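Local coordinates for F-BAR domain only protein 1 (Danio rerio, PDB 5JP2) that probably functions in an early step of clathrin-mediated endocytosis, its mu homology domain binding a peptide of Eps15, at residues A240-L254 with K273-S285. Numbering follows the deposited sequence.
Sequences APSLAVQFVGSGASL and KRFATGKYMAGCS
Strand 242-250 runs antiparallel to 273-277 and again to 280-283, at 171° and 151°, the register slipping by one residue where segment 273-285 turns a corner at G278 and K279. These are adjacent strands of the long mixed sheet of the mu homology domain, 242-250 lying between 266-283 and 179-184. L243 and A282 exchange both backbone bonds in one ladder, as do G249 and F275 in the other. At the corner T277 OG1 takes the F247 amide, 3.1 Å from its N. The same threonine lays its methyl CG2 over the centre of the F247 ring, 3.3 Å from the centroid. That ring turns its edge to the face of Y280, with planes at 72°, while Y280 OH bonds to L145 O beyond the pair. CE1 of F247 also meets CE1 of F275 at 4.1 Å, making a buried aromatic row. With CG between its backbone N and carbonyl carbon, F275 folds its ring across toward G249, whose CA lies 3.4 Å from CZ; a side chain on G249 would collide with this ring. L254 CD2 covers the opposite face, and A252 O sits in plane at the ring edge. A leucine in place of F275 would probably lose this flat filling between G249 and L254 and leave F247 CE1 without its aromatic neighbour. On the other side of the sheet, V248, A276 and R274 pack against the bound peptide; R274 NH2 bonds to the peptide's backbone and its side chain makes a cation-pi contact with an aromatic residue there. Nearer the C-terminus, M281 bends at chi2 and chi3 to bring SD within 3.6 Å of A244 CB.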
ATOM      1  N   ALA B 240     -14.633   6.409  24.461  1.00 91.54           N
ATOM      2  CA  ALA B 240     -14.017   7.603  23.931  1.00 92.95           C
ATOM      3  C   ALA B 240     -13.996   7.538  22.405  1.00 89.30           C
ATOM      4  O   ALA B 240     -13.856   6.462  21.821  1.00 75.59           O
ATOM      5  CB  ALA B 240     -12.602   7.757  24.472  1.00 83.74           C
ATOM      6  N   PRO B 241     -14.145   8.675  21.740  1.00 79.23           N
ATOM      7  CA  PRO B 241     -14.146   8.679  20.277  1.00 89.04           C
ATOM      8  C   PRO B 241     -12.775   8.320  19.737  1.00 69.16           C
ATOM      9  O   PRO B 241     -11.749   8.488  20.399  1.00 52.15           O
ATOM     10  CB  PRO B 241     -14.521  10.118  19.930  1.00 82.70           C
ATOM     11  CG  PRO B 241     -13.985  10.905  21.070  1.00 91.11           C
ATOM     12  CD  PRO B 241     -14.145  10.039  22.291  1.00 93.66           C
ATOM     13  N   SER B 242     -12.776   7.801  18.514  1.00 57.63           N
ATOM     14  CA  SER B 242     -11.557   7.444  17.808  1.00 43.77           C
ATOM     15  C   SER B 242     -11.450   8.265  16.538  1.00 34.78           C
ATOM     16  O   SER B 242     -12.453   8.536  15.881  1.00 38.18           O
ATOM     17  CB  SER B 242     -11.551   5.971  17.438  1.00 38.73           C
ATOM     18  OG  SER B 242     -11.326   5.154  18.563  1.00 66.74           O
ATOM     19  N   LEU B 243     -10.237   8.647  16.183  1.00 28.58           N
ATOM     20  CA  LEU B 243     -10.003   9.369  14.945  1.00 26.75           C
ATOM     21  C   LEU B 243      -9.427   8.430  13.893  1.00 27.91           C
ATOM     22  O   LEU B 243      -8.599   7.572  14.201  1.00 31.04           O
ATOM     23  CB  LEU B 243      -9.042  10.532  15.169  1.00 34.27           C
ATOM     24  CG  LEU B 243      -9.496  11.617  16.143  1.00 32.19           C
ATOM     25  CD1 LEU B 243      -8.771  11.454  17.451  1.00 41.42           C
ATOM     26  CD2 LEU B 243      -9.253  12.963  15.570  1.00 25.67           C
ATOM     27  N   ALA B 244      -9.872   8.595  12.657  1.00 33.63           N
ATOM     28  CA  ALA B 244      -9.358   7.851  11.520  1.00 30.78           C
ATOM     29  C   ALA B 244      -8.575   8.781  10.608  1.00 30.12           C
ATOM     30  O   ALA B 244      -8.984   9.922  10.372  1.00 28.02           O
ATOM     31  CB  ALA B 244     -10.489   7.184  10.745  1.00 26.39           C
ATOM     32  N   VAL B 245      -7.435   8.291  10.124  1.00 33.45           N
ATOM     33  CA  VAL B 245      -6.582   9.001   9.182  1.00 17.23           C
ATOM     34  C   VAL B 245      -6.496   8.220   7.881  1.00 24.11           C
ATOM     35  O   VAL B 245      -6.352   6.996   7.879  1.00 32.70           O
ATOM     36  CB  VAL B 245      -5.177   9.238   9.757  1.00 22.31           C
ATOM     37  CG1 VAL B 245      -4.361  10.085   8.812  1.00 30.66           C
ATOM     38  CG2 VAL B 245      -5.281   9.913  11.095  1.00 29.30           C
ATOM     39  N   GLN B 246      -6.540   8.948   6.775  1.00 31.89           N
ATOM     40  CA  GLN B 246      -6.441   8.386   5.443  1.00 22.86           C
ATOM     41  C   GLN B 246      -5.306   9.061   4.702  1.00 28.44           C
ATOM     42  O   GLN B 246      -5.131  10.272   4.801  1.00 31.47           O
ATOM     43  CB  GLN B 246      -7.751   8.559   4.691  1.00 28.76           C
ATOM     44  CG  GLN B 246      -8.903   7.932   5.439  1.00 40.27           C
ATOM     45  CD  GLN B 246     -10.196   8.063   4.710  1.00 37.41           C
ATOM     46  OE1 GLN B 246     -10.492   9.105   4.144  1.00 42.11           O
ATOM     47  NE2 GLN B 246     -11.004   7.026   4.762  1.00 56.17           N
ATOM     48  N   PHE B 247      -4.534   8.277   3.968  1.00 30.31           N
ATOM     49  CA  PHE B 247      -3.506   8.840   3.112  1.00 30.53           C
ATOM     50  C   PHE B 247      -3.091   7.801   2.087  1.00 28.83           C
ATOM     51  O   PHE B 247      -3.485   6.637   2.153  1.00 38.74           O
ATOM     52  CB  PHE B 247      -2.307   9.347   3.925  1.00 21.26           C
ATOM     53  CG  PHE B 247      -1.637   8.303   4.779  1.00 31.96           C
ATOM     54  CD1 PHE B 247      -0.818   7.324   4.215  1.00 26.78           C
ATOM     55  CD2 PHE B 247      -1.776   8.340   6.159  1.00 27.78           C
ATOM     56  CE1 PHE B 247      -0.199   6.378   5.005  1.00 17.72           C
ATOM     57  CE2 PHE B 247      -1.151   7.406   6.959  1.00 20.18           C
ATOM     58  CZ  PHE B 247      -0.349   6.424   6.372  1.00 24.03           C
ATOM     59  N   VAL B 248      -2.228   8.234   1.169  1.00 31.99           N
ATOM     60  CA  VAL B 248      -1.828   7.485  -0.008  1.00 25.68           C
ATOM     61  C   VAL B 248      -0.370   7.833  -0.240  1.00 28.24           C
ATOM     62  O   VAL B 248       0.115   8.867   0.209  1.00 35.04           O
ATOM     63  CB  VAL B 248      -2.707   7.845  -1.240  1.00 44.99           C
ATOM     64  CG1 VAL B 248      -2.118   7.352  -2.531  1.00 62.96           C
ATOM     65  CG2 VAL B 248      -4.090   7.292  -1.084  1.00 33.02           C
ATOM     66  N   GLY B 249       0.335   6.960  -0.938  1.00 34.50           N
ATOM     67  CA  GLY B 249       1.720   7.203  -1.277  1.00 34.38           C
ATOM     68  C   GLY B 249       2.072   6.446  -2.537  1.00 31.90           C
ATOM     69  O   GLY B 249       1.327   5.589  -3.001  1.00 32.87           O
ATOM     70  N   SER B 250       3.194   6.831  -3.130  1.00 35.58           N
ATOM     71  CA  SER B 250       3.673   6.177  -4.332  1.00 35.44           C
ATOM     72  C   SER B 250       5.177   6.306  -4.359  1.00 30.98           C
ATOM     73  O   SER B 250       5.731   7.263  -3.824  1.00 43.00           O
ATOM     74  CB  SER B 250       3.085   6.791  -5.596  1.00 33.46           C
ATOM     75  OG  SER B 250       3.509   8.126  -5.690  1.00 59.82           O
ATOM     76  N   GLY B 251       5.832   5.353  -5.004  1.00 34.51           N
ATOM     77  CA  GLY B 251       7.258   5.410  -5.194  1.00 24.06           C
ATOM     78  C   GLY B 251       8.052   4.668  -4.155  1.00 22.92           C
ATOM     79  O   GLY B 251       9.262   4.506  -4.319  1.00 37.94           O
ATOM     80  N   ALA B 252       7.413   4.191  -3.103  1.00 33.30           N
ATOM     81  CA  ALA B 252       8.091   3.393  -2.101  1.00 33.39           C
ATOM     82  C   ALA B 252       7.112   2.366  -1.566  1.00 30.78           C
ATOM     83  O   ALA B 252       5.902   2.481  -1.757  1.00 28.97           O
ATOM     84  CB  ALA B 252       8.636   4.258  -0.966  1.00 30.83           C
ATOM     85  N   SER B 253       7.655   1.345  -0.924  1.00 30.48           N
ATOM     86  CA  SER B 253       6.863   0.375  -0.201  1.00 28.76           C
ATOM     87  C   SER B 253       7.004   0.630   1.294  1.00 34.55           C
ATOM     88  O   SER B 253       8.011   1.163   1.754  1.00 42.76           O
ATOM     89  CB  SER B 253       7.287  -1.049  -0.549  1.00 29.96           C
ATOM     90  OG  SER B 253       8.443  -1.420   0.155  1.00 37.99           O
ATOM     91  N   LEU B 254       5.965   0.295   2.048  1.00 31.69           N
ATOM     92  CA  LEU B 254       6.076   0.408   3.493  1.00 27.73           C
ATOM     93  C   LEU B 254       6.855  -0.755   4.085  1.00 40.43           C
ATOM     94  O   LEU B 254       7.671  -0.559   4.988  1.00 40.08           O
ATOM     95  CB  LEU B 254       4.694   0.503   4.126  1.00 28.34           C
ATOM     96  CG  LEU B 254       3.870   1.678   3.620  1.00 30.65           C
ATOM     97  CD1 LEU B 254       2.451   1.631   4.127  1.00 26.31           C
ATOM     98  CD2 LEU B 254       4.555   2.955   4.033  1.00 29.87           C
ATOM     99  N   LYS B 273       5.139   1.167  -7.235  1.00 36.06           N
ATOM    100  CA  LYS B 273       4.957   0.982  -5.800  1.00 26.20           C
ATOM    101  C   LYS B 273       3.916   1.958  -5.281  1.00 30.26           C
ATOM    102  O   LYS B 273       4.067   3.167  -5.449  1.00 34.63           O
ATOM    103  CB  LYS B 273       6.272   1.179  -5.060  1.00 27.97           C
ATOM    104  CG  LYS B 273       7.378   0.410  -5.639  1.00 24.42           C
ATOM    105  CD  LYS B 273       8.588   0.490  -4.783  1.00 26.68           C
ATOM    106  CE  LYS B 273       9.769  -0.087  -5.512  1.00 32.82           C
ATOM    107  NZ  LYS B 273      10.877  -0.412  -4.600  1.00 39.59           N
ATOM    108  N   ARG B 274       2.863   1.438  -4.659  1.00 29.75           N
ATOM    109  CA  ARG B 274       1.801   2.268  -4.117  1.00 28.79           C
ATOM    110  C   ARG B 274       1.322   1.721  -2.781  1.00 32.88           C
ATOM    111  O   ARG B 274       1.343   0.516  -2.540  1.00 39.05           O
ATOM    112  CB  ARG B 274       0.626   2.378  -5.080  1.00 37.75           C
ATOM    113  CG  ARG B 274       0.008   1.066  -5.445  1.00 56.50           C
ATOM    114  CD  ARG B 274      -1.099   1.251  -6.461  1.00 59.16           C
ATOM    115  NE  ARG B 274      -1.866   0.028  -6.663  1.00 56.64           N
ATOM    116  CZ  ARG B 274      -2.971  -0.044  -7.388  1.00 49.71           C
ATOM    117  NH1 ARG B 274      -3.440   1.038  -7.980  1.00 66.98           N
ATOM    118  NH2 ARG B 274      -3.609  -1.197  -7.518  1.00 64.66           N
ATOM    119  N   PHE B 275       0.904   2.621  -1.902  1.00 32.26           N
ATOM    120  CA  PHE B 275       0.345   2.185  -0.643  1.00 31.44           C
ATOM    121  C   PHE B 275      -0.791   3.101  -0.226  1.00 31.34           C
ATOM    122  O   PHE B 275      -0.901   4.235  -0.684  1.00 34.44           O
ATOM    123  CB  PHE B 275       1.422   2.094   0.431  1.00 29.94           C
ATOM    124  CG  PHE B 275       2.121   3.380   0.718  1.00 30.27           C
ATOM    125  CD1 PHE B 275       1.512   4.366   1.476  1.00 37.08           C
ATOM    126  CD2 PHE B 275       3.407   3.587   0.282  1.00 32.36           C
ATOM    127  CE1 PHE B 275       2.163   5.531   1.768  1.00 31.47           C
ATOM    128  CE2 PHE B 275       4.066   4.751   0.574  1.00 34.49           C
ATOM    129  CZ  PHE B 275       3.445   5.724   1.315  1.00 31.98           C
ATOM    130  N   ALA B 276      -1.643   2.584   0.649  1.00 28.39           N
ATOM    131  CA  ALA B 276      -2.790   3.331   1.126  1.00 29.40           C
ATOM    132  C   ALA B 276      -3.146   2.867   2.531  1.00 30.63           C
ATOM    133  O   ALA B 276      -2.830   1.753   2.938  1.00 29.06           O
ATOM    134  CB  ALA B 276      -3.990   3.167   0.199  1.00 25.25           C
ATOM    135  N   THR B 277      -3.832   3.739   3.257  1.00 32.41           N
ATOM    136  CA  THR B 277      -4.349   3.369   4.558  1.00 27.15           C
ATOM    137  C   THR B 277      -5.565   2.473   4.401  1.00 33.68           C
ATOM    138  O   THR B 277      -6.379   2.652   3.500  1.00 40.22           O
ATOM    139  CB  THR B 277      -4.755   4.592   5.372  1.00 23.13           C
ATOM    140  OG1 THR B 277      -5.604   5.425   4.598  1.00 26.03           O
ATOM    141  CG2 THR B 277      -3.585   5.352   5.814  1.00 22.54           C
ATOM    142  N   GLY B 278      -5.667   1.495   5.274  1.00 29.79           N
ATOM    143  CA  GLY B 278      -6.917   0.822   5.517  1.00 23.49           C
ATOM    144  C   GLY B 278      -7.591   1.530   6.680  1.00 33.53           C
ATOM    145  O   GLY B 278      -7.904   2.718   6.596  1.00 55.16           O
ATOM    146  N   LYS B 279      -7.926   0.779   7.714  1.00 28.01           N
ATOM    147  CA  LYS B 279      -8.310   1.364   8.989  1.00 37.71           C
ATOM    148  C   LYS B 279      -7.060   1.798   9.742  1.00 27.17           C
ATOM    149  O   LYS B 279      -6.264   0.961  10.168  1.00 34.84           O
ATOM    150  CB  LYS B 279      -9.130   0.354   9.784  1.00 28.84           C
ATOM    151  CG  LYS B 279      -9.816   0.914  11.000  1.00 73.87           C
ATOM    152  CD  LYS B 279     -10.732  -0.124  11.644  1.00 50.53           C
ATOM    153  CE  LYS B 279      -9.935  -1.264  12.242  1.00 61.90           C
ATOM    154  NZ  LYS B 279     -10.803  -2.375  12.709  1.00 61.36           N
ATOM    155  N   TYR B 280      -6.905   3.098   9.950  1.00 32.74           N
ATOM    156  CA  TYR B 280      -5.682   3.648  10.521  1.00 23.72           C
ATOM    157  C   TYR B 280      -6.102   4.641  11.592  1.00 25.92           C
ATOM    158  O   TYR B 280      -6.541   5.742  11.268  1.00 31.56           O
ATOM    159  CB  TYR B 280      -4.854   4.306   9.413  1.00 29.01           C
ATOM    160  CG  TYR B 280      -3.404   4.558   9.695  1.00 21.09           C
ATOM    161  CD1 TYR B 280      -3.013   5.638  10.459  1.00 19.69           C
ATOM    162  CD2 TYR B 280      -2.418   3.745   9.159  1.00 25.05           C
ATOM    163  CE1 TYR B 280      -1.706   5.884  10.713  1.00 17.35           C
ATOM    164  CE2 TYR B 280      -1.080   3.997   9.396  1.00 18.92           C
ATOM    165  CZ  TYR B 280      -0.733   5.071  10.168  1.00 22.54           C
ATOM    166  OH  TYR B 280       0.580   5.338  10.437  1.00 24.49           O
ATOM    167  N   MET B 281      -5.916   4.284  12.866  1.00 26.02           N
ATOM    168  CA  MET B 281      -6.716   4.884  13.931  1.00 23.91           C
ATOM    169  C   MET B 281      -5.887   5.303  15.135  1.00 26.14           C
ATOM    170  O   MET B 281      -4.889   4.679  15.480  1.00 27.56           O
ATOM    171  CB  MET B 281      -7.791   3.934  14.465  1.00 31.48           C
ATOM    172  CG  MET B 281      -8.559   3.152  13.459  1.00 26.16           C
ATOM    173  SD  MET B 281      -9.687   4.089  12.466  1.00 41.98           S
ATOM    174  CE  MET B 281     -10.935   4.555  13.643  1.00 33.78           C
ATOM    175  N   ALA B 282      -6.348   6.360  15.788  1.00 26.91           N
ATOM    176  CA  ALA B 282      -5.813   6.809  17.066  1.00 28.06           C
ATOM    177  C   ALA B 282      -6.954   6.888  18.060  1.00 28.86           C
ATOM    178  O   ALA B 282      -7.943   7.577  17.809  1.00 34.39           O
ATOM    179  CB  ALA B 282      -5.134   8.168  16.950  1.00 26.57           C
ATOM    180  N   GLY B 283      -6.838   6.156  19.156  1.00 30.22           N
ATOM    181  CA  GLY B 283      -7.776   6.252  20.251  1.00 49.78           C
ATOM    182  C   GLY B 283      -7.208   7.066  21.396  1.00 46.97           C
ATOM    183  O   GLY B 283      -6.005   7.268  21.495  1.00 42.17           O
ATOM    184  N   CYS B 284      -8.090   7.539  22.271  0.50 65.21           N
ATOM    185  CA  CYS B 284      -7.678   8.340  23.414  0.50 69.61           C
ATOM    186  C   CYS B 284      -8.363   7.847  24.677  0.50 74.95           C
ATOM    187  O   CYS B 284      -9.471   7.311  24.634  0.50 80.32           O
ATOM    188  CB  CYS B 284      -7.985   9.828  23.201  0.50 70.93           C
ATOM    189  SG  CYS B 284      -9.558  10.164  22.419  0.50 59.58           S
ATOM    190  N   SER B 285      -7.683   8.027  25.804  1.00 72.85           N
ATOM    191  CA  SER B 285      -8.210   7.602  27.094  1.00102.53           C
ATOM    192  C   SER B 285      -8.894   8.766  27.803  1.00103.30           C
ATOM    193  O   SER B 285      -8.360   9.875  27.849  1.00101.04           O
ATOM    194  CB  SER B 285      -7.100   7.042  27.977  1.00 97.57           C
ATOM    195  OG  SER B 285      -6.282   8.089  28.462  1.00 77.56           O
TER
HETATM  196  O   HOH W   1      -8.003   5.171   8.003  1.00 34.51           O